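PDB 3MBH: putative phosphomethylpyrimidine kinase from Bacteroides thetaiotaomicron, which binds pyridoxal and probably phosphorylates it with ATP, as pyridoxal kinases of the ribokinase superfamily do. Local coordinates for residues C39-A44 with P65-E70; D79-G84 with D97-F102; L115-R120 with L216-P221; F125-V130 with L150-D155. One frame throughout, in Å; residues are numbered along the deposited sequence.

The four contacts show how a ribokinase-like α/β fold packs its layers around one mixed sheet. Contacts 1 and 2, their centres about 11 Å apart, each set a helix (64-73, then 91-102) against the sheet or the chain beside it; Ile68 of contact 1 packs on Phe98 and Phe102 of contact 2. Contacts 3 and 4, with centres about 15 Å apart, touch through Leu115, which meets Phe125, Met129 and Val130. Contact 2 follows contact 1 along the chain, whereas contact 4 is nested inside the loop that contact 3 closes. Contacts 2 and 3 lie on opposite sides of the chain's centre, their own centres about 25 Å apart. Local units and one long-range closure occur in the same domain.

Contact 1 (C39-A44 with P65-E70); sequences CPLPTA and PKIIAE
Leu41 lays its two methyl branches over two successive residues of helix 64-73, CD1 on Ile67 and CD2 on Ile68. The contact belongs to the α/β layering of the ribokinase-like fold: the chain at strand 37-40, which runs parallel to strand 9-17 in the main sheet, is covered by a helix through purely apolar side chains. Its tightest point is Leu41 CD1 against Ile67 CG2, at 3.5 Å, and Leu41 CD1 also lies 3.8 Å from Ile67 CB. The two side chains slide past each other in opposite directions, which lets the leucine tip lie beside the β-branch of the isoleucine instead of stopping at its end. Leu41 reaches that far because CG stands anti to the backbone N (chi1 -174°), carrying the fork out toward the helix. The other prong is looser: Leu41 CD2 rests 4.1 Å from Ile68 CD1, the two side chains crossing at a slant.

Ile68 serves a second interface as well, since it also packs on Ile94, Phe98 and Phe102, so that it lies between Leu41 and helix 91-102. Ile67 also touches Ser56 of the second subunit, and Pro40 meets Thr25 of that same subunit; this corner of the fold thus borders the subunit interface. Backbone bonds between Leu41 and Ala12 tie the chain to strand 9-17. Pro42 completes the apolar patch: its ring carbon CD approaches the far methyl of the helix residue, Ile67 CD1, at 4.0 Å.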
# COMPACT_ATOMS: atom_id res chain seq x y z
N CYS A 39 -3.63 -21.08 16.17
CA CYS A 39 -3.20 -21.89 17.29
C CYS A 39 -3.24 -23.34 16.84
O CYS A 39 -4.31 -23.97 16.80
CB CYS A 39 -4.10 -21.69 18.48
SG CYS A 39 -4.04 -20.07 19.17
N PRO A 40 -2.07 -23.90 16.51
CA PRO A 40 -2.03 -25.25 15.96
C PRO A 40 -2.32 -26.37 16.99
O PRO A 40 -1.76 -26.35 18.11
CB PRO A 40 -0.59 -25.41 15.45
CG PRO A 40 0.20 -24.37 16.23
CD PRO A 40 -0.75 -23.25 16.55
N LEU A 41 -3.20 -27.28 16.58
CA LEU A 41 -3.41 -28.59 17.20
C LEU A 41 -2.92 -29.60 16.16
O LEU A 41 -3.69 -30.04 15.33
CB LEU A 41 -4.87 -28.85 17.50
CG LEU A 41 -5.18 -30.14 18.28
CD1 LEU A 41 -4.41 -30.15 19.60
CD2 LEU A 41 -6.70 -30.26 18.49
N PRO A 42 -1.63 -29.95 16.20
CA PRO A 42 -1.02 -30.70 15.13
C PRO A 42 -1.43 -32.18 15.14
O PRO A 42 -1.46 -32.79 16.19
CB PRO A 42 0.48 -30.52 15.40
CG PRO A 42 0.56 -30.33 16.90
CD PRO A 42 -0.66 -29.55 17.24
N THR A 43 -1.80 -32.70 13.96
CA THR A 43 -2.35 -34.05 13.82
C THR A 43 -1.27 -35.09 13.54
O THR A 43 -1.49 -36.30 13.78
CB THR A 43 -3.38 -34.07 12.71
OG1 THR A 43 -2.75 -33.65 11.48
CG2 THR A 43 -4.62 -33.09 13.06
N ALA A 44 -0.13 -34.62 13.05
CA ALA A 44 0.96 -35.47 12.58
C ALA A 44 2.14 -34.58 12.27
O ALA A 44 1.96 -33.39 12.03
CB ALA A 44 0.58 -36.26 11.31
N PRO A 65 -5.11 -35.14 22.90
CA PRO A 65 -5.87 -34.95 24.15
C PRO A 65 -5.07 -34.22 25.23
O PRO A 65 -5.64 -33.49 26.05
CB PRO A 65 -6.22 -36.40 24.60
CG PRO A 65 -6.11 -37.21 23.28
CD PRO A 65 -4.94 -36.56 22.56
N LYS A 66 -3.76 -34.42 25.24
CA LYS A 66 -2.90 -33.78 26.25
C LYS A 66 -2.86 -32.27 26.01
O LYS A 66 -2.95 -31.47 26.97
CB LYS A 66 -1.50 -34.39 26.21
CG LYS A 66 -1.48 -35.89 26.59
CD LYS A 66 -0.04 -36.42 26.54
CE LYS A 66 0.05 -37.84 26.93
NZ LYS A 66 1.37 -38.33 26.57
N ILE A 67 -2.79 -31.88 24.73
CA ILE A 67 -2.83 -30.47 24.35
C ILE A 67 -4.21 -29.86 24.68
O ILE A 67 -4.29 -28.82 25.33
CB ILE A 67 -2.49 -30.27 22.86
CG1 ILE A 67 -1.00 -30.61 22.61
CG2 ILE A 67 -2.79 -28.85 22.44
CD1 ILE A 67 -0.67 -30.82 21.07
N ILE A 68 -5.28 -30.50 24.24
CA ILE A 68 -6.65 -30.04 24.56
C ILE A 68 -6.82 -29.80 26.08
O ILE A 68 -7.36 -28.76 26.51
CB ILE A 68 -7.67 -31.03 24.01
CG1 ILE A 68 -7.63 -30.98 22.46
CG2 ILE A 68 -9.11 -30.77 24.56
CD1 ILE A 68 -8.37 -32.17 21.75
N ALA A 69 -6.27 -30.70 26.89
CA ALA A 69 -6.44 -30.61 28.32
C ALA A 69 -5.79 -29.35 28.87
O ALA A 69 -6.39 -28.69 29.75
CB ALA A 69 -5.90 -31.86 29.04
N GLU A 70 -4.62 -28.98 28.33
CA GLU A 70 -3.94 -27.76 28.75
C GLU A 70 -4.73 -26.56 28.29
O GLU A 70 -4.86 -25.57 29.02
CB GLU A 70 -2.52 -27.68 28.19
CG GLU A 70 -1.58 -28.75 28.67
CD GLU A 70 -1.48 -28.81 30.18
OE1 GLU A 70 -1.33 -27.76 30.81
OE2 GLU A 70 -1.55 -29.92 30.76

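Contact 2 (D79-G84 with D97-F102); sequences DAIYTG and DFIKDF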
# COMPACT_ATOMS: atom_id res chain seq x y z
N ASP A 79 -12.37 -18.42 18.28
CA ASP A 79 -13.41 -17.81 17.44
C ASP A 79 -13.72 -18.72 16.28
O ASP A 79 -14.81 -18.66 15.70
CB ASP A 79 -12.92 -16.46 16.99
CG ASP A 79 -12.59 -15.57 18.18
OD1 ASP A 79 -13.56 -15.15 18.81
OD2 ASP A 79 -11.39 -15.37 18.54
N ALA A 80 -12.78 -19.60 15.95
CA ALA A 80 -13.02 -20.56 14.92
C ALA A 80 -12.18 -21.79 15.12
O ALA A 80 -11.19 -21.73 15.80
CB ALA A 80 -12.75 -19.97 13.56
N ILE A 81 -12.63 -22.91 14.55
CA ILE A 81 -11.90 -24.17 14.54
C ILE A 81 -11.93 -24.67 13.09
O ILE A 81 -12.99 -24.74 12.45
CB ILE A 81 -12.53 -25.27 15.44
CG1 ILE A 81 -12.60 -24.78 16.88
CG2 ILE A 81 -11.72 -26.63 15.29
CD1 ILE A 81 -13.31 -25.67 17.87
N TYR A 82 -10.72 -24.96 12.58
CA TYR A 82 -10.54 -25.27 11.18
C TYR A 82 -9.71 -26.52 11.10
O TYR A 82 -8.52 -26.52 11.47
CB TYR A 82 -9.87 -24.06 10.48
CG TYR A 82 -9.24 -24.27 9.12
CD1 TYR A 82 -9.64 -25.30 8.28
CD2 TYR A 82 -8.29 -23.37 8.64
CE1 TYR A 82 -9.02 -25.50 7.08
CE2 TYR A 82 -7.68 -23.56 7.42
CZ TYR A 82 -8.07 -24.59 6.62
OH TYR A 82 -7.48 -24.82 5.39
N THR A 83 -10.30 -27.55 10.53
CA THR A 83 -9.68 -28.84 10.47
C THR A 83 -9.31 -29.22 9.06
O THR A 83 -9.99 -28.84 8.10
CB THR A 83 -10.60 -29.97 11.08
OG1 THR A 83 -11.64 -30.33 10.14
CG2 THR A 83 -11.20 -29.53 12.36
N GLY A 84 -8.28 -30.06 8.94
CA GLY A 84 -7.89 -30.63 7.67
C GLY A 84 -7.34 -32.05 7.79
O GLY A 84 -8.04 -33.00 8.30
N ASP A 97 -15.17 -34.16 19.70
CA ASP A 97 -15.29 -33.73 21.11
C ASP A 97 -14.69 -32.36 21.37
O ASP A 97 -15.21 -31.60 22.18
CB ASP A 97 -14.64 -34.75 22.05
CG ASP A 97 -15.50 -36.00 22.22
OD1 ASP A 97 -16.69 -35.93 21.87
OD2 ASP A 97 -15.00 -37.04 22.68
N PHE A 98 -13.58 -32.05 20.68
CA PHE A 98 -12.94 -30.77 20.78
C PHE A 98 -13.87 -29.67 20.31
O PHE A 98 -14.07 -28.69 21.04
CB PHE A 98 -11.64 -30.77 19.97
CG PHE A 98 -10.97 -29.44 19.88
CD1 PHE A 98 -10.58 -28.78 21.01
CD2 PHE A 98 -10.77 -28.83 18.65
CE1 PHE A 98 -9.94 -27.53 20.93
CE2 PHE A 98 -10.14 -27.59 18.55
CZ PHE A 98 -9.74 -26.92 19.70
N ILE A 99 -14.49 -29.88 19.15
CA ILE A 99 -15.47 -28.95 18.61
C ILE A 99 -16.66 -28.81 19.57
O ILE A 99 -17.10 -27.69 19.85
CB ILE A 99 -15.97 -29.41 17.23
CG1 ILE A 99 -14.83 -29.31 16.23
CG2 ILE A 99 -17.18 -28.55 16.78
CD1 ILE A 99 -15.03 -30.12 14.96
N LYS A 100 -17.14 -29.93 20.11
CA LYS A 100 -18.25 -29.87 21.04
C LYS A 100 -17.91 -29.00 22.25
O LYS A 100 -18.71 -28.15 22.67
CB LYS A 100 -18.66 -31.25 21.51
CG LYS A 100 -19.95 -31.28 22.41
CD LYS A 100 -20.19 -32.66 22.99
CE LYS A 100 -18.92 -33.28 23.58
NZ LYS A 100 -19.23 -34.37 24.58
N ASP A 101 -16.72 -29.19 22.80
CA ASP A 101 -16.32 -28.49 24.01
C ASP A 101 -15.86 -27.05 23.80
O ASP A 101 -15.86 -26.25 24.74
CB ASP A 101 -15.21 -29.26 24.69
CG ASP A 101 -15.66 -30.62 25.24
OD1 ASP A 101 -16.87 -30.90 25.33
OD2 ASP A 101 -14.79 -31.44 25.54
N PHE A 102 -15.42 -26.71 22.59
CA PHE A 102 -14.84 -25.38 22.40
C PHE A 102 -15.68 -24.48 21.53
O PHE A 102 -15.33 -23.32 21.27
CB PHE A 102 -13.41 -25.48 21.85
CG PHE A 102 -12.38 -25.76 22.91
CD1 PHE A 102 -12.21 -27.03 23.42
CD2 PHE A 102 -11.59 -24.75 23.42
CE1 PHE A 102 -11.24 -27.29 24.40
CE2 PHE A 102 -10.63 -25.01 24.40
CZ PHE A 102 -10.45 -26.29 24.87
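Ile81 packs against Phe98, Ile99 and Phe102 of helix 91-102, joining that helix to strand 80-83, the first two elements of a β-α-β unit that continues into strand 108-111. The strand and helix segments run antiparallel at 171°, their axes 10.0 Å apart, as a crossover helix lies back over its sheet. On the packed side Ile81 sends CG2 to Phe98 CE2 at 3.7 Å, while its CD1 lies 4.0 Å from both Ile99 CA and Phe102 CB. With CG1 anti to its own carbonyl carbon (chi1 -58°), the isoleucine spreads both branches over the helix surface. With an alanine here both of these branches are gone, which would probably open a gap between the strand and Phe98, Ile99 and Phe102.

The helix's outer side is quite different. Lys100 and Asp101 lie exposed to solvent, and Asp101 forms a salt bridge with Lys72 of helix 64-73. Asp97, which does not touch the strand, is a zinc ligand in a crystal structure of this protein, although this chain carries no zinc. Back in the packed layer, the aromatic pair is itself in contact: Phe98 CE1 lies 3.4 Å above one face of the Phe102 ring, offset toward its rim.

Contact 3 (L115-R120 with L216-P221); sequences LGDNGR and LPAHYP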
# COMPACT_ATOMS: atom_id res chain seq x y z
N LEU A 115 -9.12 -36.18 2.23
CA LEU A 115 -9.10 -37.64 2.01
C LEU A 115 -8.35 -38.10 0.77
O LEU A 115 -7.78 -39.20 0.76
CB LEU A 115 -10.51 -38.17 1.92
CG LEU A 115 -11.42 -38.06 3.14
CD1 LEU A 115 -12.85 -38.28 2.68
CD2 LEU A 115 -10.94 -39.04 4.28
N GLY A 116 -8.34 -37.26 -0.26
CA GLY A 116 -7.76 -37.63 -1.54
C GLY A 116 -7.99 -36.62 -2.65
O GLY A 116 -8.55 -35.54 -2.44
N ASP A 117 -7.52 -36.95 -3.83
CA ASP A 117 -7.69 -36.08 -4.99
C ASP A 117 -7.39 -36.96 -6.19
O ASP A 117 -6.88 -38.08 -6.05
CB ASP A 117 -6.71 -34.91 -4.96
CG ASP A 117 -7.20 -33.70 -5.77
OD1 ASP A 117 -8.19 -33.79 -6.53
OD2 ASP A 117 -6.56 -32.65 -5.61
N ASN A 118 -7.74 -36.44 -7.36
CA ASN A 118 -7.61 -37.14 -8.62
C ASN A 118 -8.22 -38.49 -8.60
O ASN A 118 -7.65 -39.39 -9.16
CB ASN A 118 -6.15 -37.30 -9.01
CG ASN A 118 -5.42 -35.96 -9.19
OD1 ASN A 118 -4.39 -35.74 -8.57
ND2 ASN A 118 -5.90 -35.11 -10.11
N GLY A 119 -9.34 -38.67 -7.93
CA GLY A 119 -10.04 -39.93 -7.96
C GLY A 119 -9.44 -41.01 -7.08
O GLY A 119 -9.82 -42.14 -7.19
N ARG A 120 -8.53 -40.68 -6.18
CA ARG A 120 -7.91 -41.70 -5.33
C ARG A 120 -7.77 -41.14 -3.93
O ARG A 120 -7.63 -39.94 -3.77
CB ARG A 120 -6.48 -41.99 -5.85
CG ARG A 120 -6.41 -42.52 -7.26
CD ARG A 120 -4.97 -42.81 -7.68
NE ARG A 120 -4.08 -41.63 -7.52
CZ ARG A 120 -3.80 -40.74 -8.48
NH1 ARG A 120 -4.31 -40.85 -9.71
NH2 ARG A 120 -2.99 -39.72 -8.20
N LEU A 216 -5.79 -25.60 -12.71
CA LEU A 216 -6.02 -26.99 -12.36
C LEU A 216 -5.38 -27.22 -10.98
O LEU A 216 -4.17 -27.49 -10.89
CB LEU A 216 -5.39 -27.88 -13.43
CG LEU A 216 -6.00 -27.71 -14.83
CD1 LEU A 216 -5.20 -28.52 -15.93
CD2 LEU A 216 -7.52 -28.10 -14.85
N PRO A 217 -6.18 -27.15 -9.90
CA PRO A 217 -5.68 -27.16 -8.53
C PRO A 217 -4.99 -28.45 -8.15
O PRO A 217 -4.05 -28.43 -7.34
CB PRO A 217 -6.94 -26.96 -7.67
CG PRO A 217 -8.06 -27.35 -8.56
CD PRO A 217 -7.64 -27.00 -9.94
N ALA A 218 -5.41 -29.53 -8.77
CA ALA A 218 -4.91 -30.87 -8.49
C ALA A 218 -3.45 -31.01 -8.91
O ALA A 218 -2.76 -31.85 -8.41
CB ALA A 218 -5.74 -31.90 -9.23
N HIS A 219 -2.99 -30.19 -9.85
CA HIS A 219 -1.56 -30.17 -10.21
C HIS A 219 -0.66 -29.63 -9.08
O HIS A 219 0.56 -29.82 -9.15
CB HIS A 219 -1.34 -29.33 -11.45
CG HIS A 219 -1.88 -29.94 -12.69
ND1 HIS A 219 -1.57 -29.47 -13.94
CD2 HIS A 219 -2.70 -31.00 -12.88
CE1 HIS A 219 -2.17 -30.21 -14.86
NE2 HIS A 219 -2.87 -31.14 -14.24
N TYR A 220 -1.23 -28.95 -8.08
CA TYR A 220 -0.43 -28.31 -7.00
C TYR A 220 -0.94 -28.73 -5.62
O TYR A 220 -1.89 -28.13 -5.11
CB TYR A 220 -0.44 -26.78 -7.10
CG TYR A 220 -0.04 -26.27 -8.46
CD1 TYR A 220 1.25 -26.02 -8.76
CD2 TYR A 220 -1.00 -26.06 -9.43
CE1 TYR A 220 1.61 -25.59 -10.06
CE2 TYR A 220 -0.67 -25.66 -10.64
CZ TYR A 220 0.63 -25.39 -10.95
OH TYR A 220 0.91 -24.98 -12.21
N PRO A 221 -0.26 -29.70 -4.99
CA PRO A 221 -0.65 -30.22 -3.72
C PRO A 221 -0.77 -29.09 -2.72
O PRO A 221 0.02 -28.14 -2.77
CB PRO A 221 0.52 -31.12 -3.35
CG PRO A 221 0.98 -31.61 -4.69
CD PRO A 221 0.99 -30.32 -5.44
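Asp117 and Asn118 converge on the methyl group of Ala218, the aspartate from the end of a short strand and the asparagine from the turn that follows. Just ahead of them, Gly116 passes where a side chain could hardly fit, since a β-carbon there would collide with Arg120 O. Asp117 comes next, its CG anti to the backbone N (chi1 -156°), which carries the carboxylate out to Ala218; OD2 lies 3.8 Å from the alanine CB. Its other oxygen turns back, OD1 accepting a bond from Asn118 N at 2.8 Å, met on the anti side and 34° out of the carboxylate plane. Exchanging this aspartate for an alanine is likely to leave Asn118 N without that acceptor and thin out the cover beside Ala218.

From Asp117 to Arg120 the chain makes a type I' turn, closing a β-hairpin with a two-residue loop between strands 116-117 and 120-121. Asn118 and Gly119 take the positive phi angles of this turn. Asn118 brings ND2 to 3.3 Å from Ala218 CB, a close polar-to-methyl approach. Ala218 lies in a 3-10 turn on the loop leading into helix 223-236, whose Asp225 lines the pyridoxal pocket; the side chain of Asp117 is about 7 Å from the ligand. Gly119 N bonds to Thr148 OG1, and Arg120 completes the hairpin, its N donating to Asp117 O at 3.1 Å and its O accepting from Asp117 N.

Contact 4 (F125-V130 with L150-D155); sequences FDMEMV and LFYLLD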
# COMPACT_ATOMS: atom_id res chain seq x y z
N PHE A 125 -4.39 -43.70 3.34
CA PHE A 125 -5.79 -43.57 3.72
C PHE A 125 -6.55 -44.76 3.16
O PHE A 125 -6.22 -45.28 2.12
CB PHE A 125 -6.38 -42.23 3.19
CG PHE A 125 -6.02 -41.03 4.01
CD1 PHE A 125 -4.97 -41.05 4.89
CD2 PHE A 125 -6.74 -39.86 3.89
CE1 PHE A 125 -4.65 -39.92 5.63
CE2 PHE A 125 -6.42 -38.75 4.62
CZ PHE A 125 -5.37 -38.77 5.48
N ASP A 126 -7.53 -45.26 3.91
CA ASP A 126 -8.43 -46.33 3.49
C ASP A 126 -9.86 -45.98 3.93
O ASP A 126 -10.13 -44.87 4.38
CB ASP A 126 -8.00 -47.68 4.12
CG ASP A 126 -8.06 -47.66 5.65
OD1 ASP A 126 -8.74 -46.75 6.22
OD2 ASP A 126 -7.41 -48.52 6.31
N MSE A 127 -10.78 -46.93 3.79
CA MSE A 127 -12.15 -46.60 4.00
C MSE A 127 -12.46 -46.22 5.46
O MSE A 127 -13.45 -45.59 5.70
CB MSE A 127 -13.09 -47.69 3.50
CG MSE A 127 -13.17 -47.87 1.96
SE MSE A 127 -13.54 -46.23 1.03
CE MSE A 127 -15.40 -46.00 1.62
N GLU A 128 -11.62 -46.61 6.43
CA GLU A 128 -11.89 -46.22 7.82
C GLU A 128 -11.78 -44.72 8.01
O GLU A 128 -12.60 -44.08 8.67
CB GLU A 128 -10.92 -46.88 8.78
CG GLU A 128 -11.21 -48.19 9.18
CD GLU A 128 -12.68 -48.47 9.49
OE1 GLU A 128 -13.28 -47.79 10.33
OE2 GLU A 128 -13.20 -49.43 8.88
N MSE A 129 -10.75 -44.14 7.42
CA MSE A 129 -10.62 -42.70 7.42
C MSE A 129 -11.85 -42.08 6.73
O MSE A 129 -12.43 -41.12 7.26
CB MSE A 129 -9.32 -42.26 6.76
CG MSE A 129 -9.14 -40.81 6.79
SE MSE A 129 -8.64 -40.18 8.67
CE MSE A 129 -7.49 -41.60 9.02
N VAL A 130 -12.31 -42.65 5.62
CA VAL A 130 -13.47 -42.10 4.92
C VAL A 130 -14.73 -42.17 5.79
O VAL A 130 -15.39 -41.17 6.00
CB VAL A 130 -13.73 -42.83 3.61
CG1 VAL A 130 -14.91 -42.26 2.96
CG2 VAL A 130 -12.50 -42.70 2.63
N LEU A 150 -15.92 -35.50 -2.33
CA LEU A 150 -17.37 -35.46 -2.36
C LEU A 150 -17.95 -36.85 -2.55
O LEU A 150 -18.91 -37.26 -1.88
CB LEU A 150 -17.91 -34.56 -3.48
CG LEU A 150 -19.42 -34.78 -3.76
CD1 LEU A 150 -20.23 -33.91 -2.85
CD2 LEU A 150 -19.72 -34.52 -5.14
N PHE A 151 -17.42 -37.57 -3.53
CA PHE A 151 -17.99 -38.88 -3.81
C PHE A 151 -17.64 -39.88 -2.68
O PHE A 151 -18.48 -40.69 -2.30
CB PHE A 151 -17.57 -39.36 -5.19
CG PHE A 151 -18.25 -38.62 -6.30
CD1 PHE A 151 -19.61 -38.79 -6.51
CD2 PHE A 151 -17.57 -37.77 -7.12
CE1 PHE A 151 -20.26 -38.10 -7.50
CE2 PHE A 151 -18.21 -37.08 -8.14
CZ PHE A 151 -19.54 -37.24 -8.32
N TYR A 152 -16.45 -39.77 -2.08
CA TYR A 152 -16.13 -40.58 -0.89
C TYR A 152 -17.10 -40.28 0.27
O TYR A 152 -17.62 -41.19 0.89
CB TYR A 152 -14.68 -40.37 -0.46
CG TYR A 152 -13.72 -41.24 -1.25
CD1 TYR A 152 -13.78 -42.64 -1.19
CD2 TYR A 152 -12.74 -40.66 -2.07
CE1 TYR A 152 -12.87 -43.42 -1.93
CE2 TYR A 152 -11.88 -41.43 -2.82
CZ TYR A 152 -11.95 -42.80 -2.75
OH TYR A 152 -11.05 -43.54 -3.49
N LEU A 153 -17.42 -39.01 0.49
CA LEU A 153 -18.34 -38.64 1.56
C LEU A 153 -19.76 -39.14 1.29
O LEU A 153 -20.42 -39.61 2.20
CB LEU A 153 -18.37 -37.14 1.78
CG LEU A 153 -17.12 -36.56 2.41
CD1 LEU A 153 -17.04 -35.06 2.33
CD2 LEU A 153 -17.01 -37.06 3.86
N LEU A 154 -20.22 -39.06 0.04
CA LEU A 154 -21.55 -39.54 -0.32
C LEU A 154 -21.62 -41.08 -0.53
O LEU A 154 -22.70 -41.62 -0.72
CB LEU A 154 -22.04 -38.81 -1.55
CG LEU A 154 -22.32 -37.32 -1.39
CD1 LEU A 154 -22.82 -36.74 -2.68
CD2 LEU A 154 -23.33 -37.07 -0.29
N ASP A 155 -20.47 -41.76 -0.51
CA ASP A 155 -20.39 -43.19 -0.74
C ASP A 155 -21.00 -43.52 -2.09
O ASP A 155 -21.91 -44.32 -2.17
CB ASP A 155 -21.09 -43.97 0.40
CG ASP A 155 -20.70 -45.45 0.45
OD1 ASP A 155 -19.49 -45.78 0.33
OD2 ASP A 155 -21.61 -46.30 0.68
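The Tyr152 ring is met obliquely by two atoms, Val130 CG2 at 4.0 Å from CD1 and the selenium of selenomethionine Met127 at 4.1 Å from CE1. The latter is a Met-aromatic contact, with SE 5.2 Å from the ring centroid and 70° off its normal. Met127 reaches the ring by folding back at chi2 and chi3 (-52° and -70°), and its CE then lies 4.3 Å from Asp155 OD1. Of the other rings, Phe125 has Met129 CG over one face, near the rim, and Phe151 has Leu150 CD2 over the centre of one face.

Beside the tyrosine, Val130 CG1 packs 3.6 Å from Tyr152 O, a carbonyl oxygen that accepts a hydrogen bond from Arg134 NH2. Arg134, which lies outside both segments, also pairs with the Asp155 carboxylate, so one guanidinium group holds the end of helix 147-154, which finishes in a Schellman motif. The facing helix starts with Asp126 as N-cap, its OD1 accepting from Glu128 N at 2.9 Å, from above the carboxylate plane. Helix 127-136 lies against helix 147-154, with Leu121 of strand 120-121 touching both Val130 and Tyr152, while Leu150 and Leu154 pack on helix 164-176.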